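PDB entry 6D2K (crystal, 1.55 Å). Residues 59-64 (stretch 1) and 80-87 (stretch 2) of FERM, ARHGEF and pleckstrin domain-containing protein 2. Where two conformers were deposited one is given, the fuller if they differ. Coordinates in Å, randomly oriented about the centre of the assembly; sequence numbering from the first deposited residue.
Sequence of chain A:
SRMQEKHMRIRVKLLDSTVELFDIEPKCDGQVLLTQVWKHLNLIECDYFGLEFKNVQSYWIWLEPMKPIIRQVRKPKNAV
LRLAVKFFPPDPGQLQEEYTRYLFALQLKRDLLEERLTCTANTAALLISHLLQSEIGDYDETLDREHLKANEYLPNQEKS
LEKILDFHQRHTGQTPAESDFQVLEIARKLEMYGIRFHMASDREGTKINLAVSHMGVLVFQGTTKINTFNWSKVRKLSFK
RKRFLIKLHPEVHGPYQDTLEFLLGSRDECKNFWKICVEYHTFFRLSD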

# COMPACT_ATOMS: atom_id res chain seq x y z
N TYR A 59 -3.20 8.22 -10.75
CA TYR A 59 -2.86 7.89 -9.36
C TYR A 59 -3.91 7.01 -8.67
O TYR A 59 -5.07 7.00 -9.06
CB TYR A 59 -2.47 9.13 -8.53
CG TYR A 59 -3.53 10.20 -8.32
CD1 TYR A 59 -4.54 10.04 -7.38
CD2 TYR A 59 -3.49 11.40 -9.03
CE1 TYR A 59 -5.50 11.03 -7.17
CE2 TYR A 59 -4.44 12.39 -8.83
CZ TYR A 59 -5.44 12.20 -7.90
OH TYR A 59 -6.40 13.18 -7.69
N TRP A 60 -3.49 6.25 -7.68
CA TRP A 60 -4.39 5.31 -7.02
C TRP A 60 -5.26 5.99 -5.97
O TRP A 60 -4.78 6.82 -5.19
CB TRP A 60 -3.59 4.17 -6.37
CG TRP A 60 -2.93 3.29 -7.37
CD1 TRP A 60 -1.63 3.36 -7.79
CD2 TRP A 60 -3.52 2.20 -8.07
NE1 TRP A 60 -1.38 2.37 -8.72
CE2 TRP A 60 -2.53 1.65 -8.92
CE3 TRP A 60 -4.80 1.63 -8.08
CZ2 TRP A 60 -2.78 0.57 -9.75
CZ3 TRP A 60 -5.05 0.56 -8.91
CH2 TRP A 60 -4.04 0.03 -9.74
N ILE A 61 -6.53 5.64 -5.95
CA ILE A 61 -7.44 6.16 -4.94
C ILE A 61 -8.23 5.02 -4.27
O ILE A 61 -8.55 4.01 -4.89
CB ILE A 61 -8.34 7.29 -5.50
CG1 ILE A 61 -9.82 7.01 -5.25
CG2 ILE A 61 -8.05 7.55 -6.97
CD1 ILE A 61 -10.73 8.10 -5.78
N TRP A 62 -8.50 5.18 -2.98
CA TRP A 62 -9.23 4.18 -2.21
C TRP A 62 -10.74 4.24 -2.38
O TRP A 62 -11.34 5.32 -2.40
CB TRP A 62 -8.91 4.34 -0.72
CG TRP A 62 -7.49 4.03 -0.38
CD1 TRP A 62 -6.51 4.92 -0.04
CD2 TRP A 62 -6.89 2.74 -0.35
NE1 TRP A 62 -5.32 4.24 0.21
CE2 TRP A 62 -5.54 2.90 0.02
CE3 TRP A 62 -7.36 1.44 -0.62
CZ2 TRP A 62 -4.66 1.82 0.13
CZ3 TRP A 62 -6.49 0.38 -0.50
CH2 TRP A 62 -5.16 0.58 -0.12
N LEU A 63 -11.36 3.07 -2.49
CA LEU A 63 -12.82 3.00 -2.45
C LEU A 63 -13.32 3.40 -1.06
O LEU A 63 -12.83 2.87 -0.05
CB LEU A 63 -13.30 1.59 -2.80
CG LEU A 63 -14.81 1.42 -2.95
CD1 LEU A 63 -15.28 2.07 -4.25
CD2 LEU A 63 -15.18 -0.04 -2.95
N GLU A 64 -14.27 4.33 -1.00
CA GLU A 64 -14.83 4.78 0.28
C GLU A 64 -16.03 3.91 0.67
O GLU A 64 -16.92 3.66 -0.14
CB GLU A 64 -15.25 6.27 0.19
CG GLU A 64 -14.11 7.21 -0.19
CD GLU A 64 -14.50 8.68 -0.12
OE1 GLU A 64 -14.65 9.20 1.00
OE2 GLU A 64 -14.65 9.31 -1.18
N VAL A 80 -12.74 -1.59 -12.61
CA VAL A 80 -11.69 -2.48 -12.13
C VAL A 80 -11.09 -1.89 -10.86
O VAL A 80 -10.78 -0.71 -10.81
CB VAL A 80 -10.56 -2.64 -13.15
CG1 VAL A 80 -9.49 -3.59 -12.61
CG2 VAL A 80 -11.11 -3.15 -14.47
N LEU A 81 -10.94 -2.73 -9.84
CA LEU A 81 -10.34 -2.29 -8.58
C LEU A 81 -9.36 -3.37 -8.19
O LEU A 81 -9.46 -4.49 -8.68
CB LEU A 81 -11.39 -2.16 -7.50
CG LEU A 81 -12.34 -0.98 -7.70
CD1 LEU A 81 -13.59 -1.44 -8.42
CD2 LEU A 81 -12.69 -0.36 -6.37
N ARG A 82 -8.42 -3.05 -7.30
CA ARG A 82 -7.52 -4.09 -6.81
C ARG A 82 -7.43 -4.09 -5.30
O ARG A 82 -7.53 -3.05 -4.65
CB ARG A 82 -6.13 -3.98 -7.44
CG ARG A 82 -5.25 -2.88 -6.91
CD ARG A 82 -3.93 -2.89 -7.66
NE ARG A 82 -2.97 -1.93 -7.14
CZ ARG A 82 -1.72 -1.83 -7.58
NH1 ARG A 82 -0.90 -0.94 -7.05
NH2 ARG A 82 -1.30 -2.63 -8.56
N LEU A 83 -7.24 -5.28 -4.75
CA LEU A 83 -7.01 -5.46 -3.32
C LEU A 83 -5.65 -4.92 -2.95
O LEU A 83 -4.68 -5.15 -3.68
CB LEU A 83 -7.04 -6.96 -3.00
CG LEU A 83 -6.75 -7.32 -1.55
CD1 LEU A 83 -7.80 -6.76 -0.64
CD2 LEU A 83 -6.69 -8.85 -1.45
N ALA A 84 -5.58 -4.22 -1.81
CA ALA A 84 -4.30 -3.71 -1.33
C ALA A 84 -4.34 -3.53 0.17
O ALA A 84 -5.40 -3.28 0.74
CB ALA A 84 -3.98 -2.36 -2.00
N VAL A 85 -3.17 -3.63 0.80
CA VAL A 85 -3.04 -3.20 2.19
C VAL A 85 -3.17 -1.68 2.28
O VAL A 85 -2.49 -0.94 1.57
CB VAL A 85 -1.67 -3.59 2.75
CG1 VAL A 85 -1.46 -2.92 4.12
CG2 VAL A 85 -1.51 -5.12 2.82
N LYS A 86 -4.07 -1.20 3.14
CA LYS A 86 -4.21 0.22 3.39
C LYS A 86 -3.34 0.67 4.56
O LYS A 86 -2.67 1.70 4.48
CB LYS A 86 -5.68 0.56 3.65
CG LYS A 86 -5.93 2.06 3.82
CD LYS A 86 -7.37 2.33 4.26
CE LYS A 86 -8.03 3.36 3.37
NZ LYS A 86 -9.45 3.59 3.76
N PHE A 87 -3.36 -0.10 5.64
CA PHE A 87 -2.65 0.28 6.86
C PHE A 87 -1.49 -0.69 7.12
O PHE A 87 -1.70 -1.87 7.33
CB PHE A 87 -3.60 0.27 8.07
CG PHE A 87 -4.77 1.20 7.93
CD1 PHE A 87 -4.59 2.58 7.99
CD2 PHE A 87 -6.04 0.70 7.72
CE1 PHE A 87 -5.67 3.44 7.85
CE2 PHE A 87 -7.13 1.57 7.59
CZ PHE A 87 -6.93 2.93 7.65
O HOH W 1 -11.37 4.16 1.90

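Side chains and one water join these stretches; no direct hydrogen bond crosses between them. The strands 60-62 and 80-85 run at 77° to each other with axes no closer than 9.3 Å, too far for backbone pairing, and the contact buries 396 Å² summed over both sides.

Trp60 and Trp62 both point their CA-to-CB bonds toward stretch 2, as alternate residues of a strand can, while Ile61 between them makes no contact. Their rotamers nearly coincide: chi1 is -67° (m) in each, with chi2 at 97° and 108°, so both indoles reach across the gap.

Trp60 receives Arg82. The CA-to-CB bond of Arg82 points sideways relative to stretch 1, but chi1 p followed by chi2 and chi3 t brings the guanidinium flat onto the Trp60 indole. The planes differ by 4°, and Arg82 CZ approaches Trp60 CZ2 to 3.4 Å. This is also a cation-pi arrangement, with CZ 28° off the normal of the six-membered ring. Stacking leaves the guanidinium edge free, and NE, NH1 and NH2 are all hydrogen-bonded elsewhere in the structure.

Trp62 has the largest covered area, 110 Å². Its CH2 lies 3.7 Å from Ala84 CB, a small side chain pointing toward stretch 1, and 3.5 Å from Val85 O at the ring edge. Lys86 covers one face: chi1 and chi2 are t, chi3 off-well at -128°. Its CE sits 3.9 Å from the centroid of the Trp62 five-membered ring, a CH-pi contact; NZ makes a longer cation-pi approach. The ammonium also donates to a water (Lys86 NZ to water O, 2.7 Å), which donates to Leu63 O at 2.8 Å.

Leu63 and Leu81, both buried, add an apolar contact, Leu63 CB to Leu81 CD2 at 4.1 Å. Leu63 has chi1 t and chi2 p; Leu81, chi1 m and off-well chi2 of 95°. Branched, uncharged side chains suit this buried place.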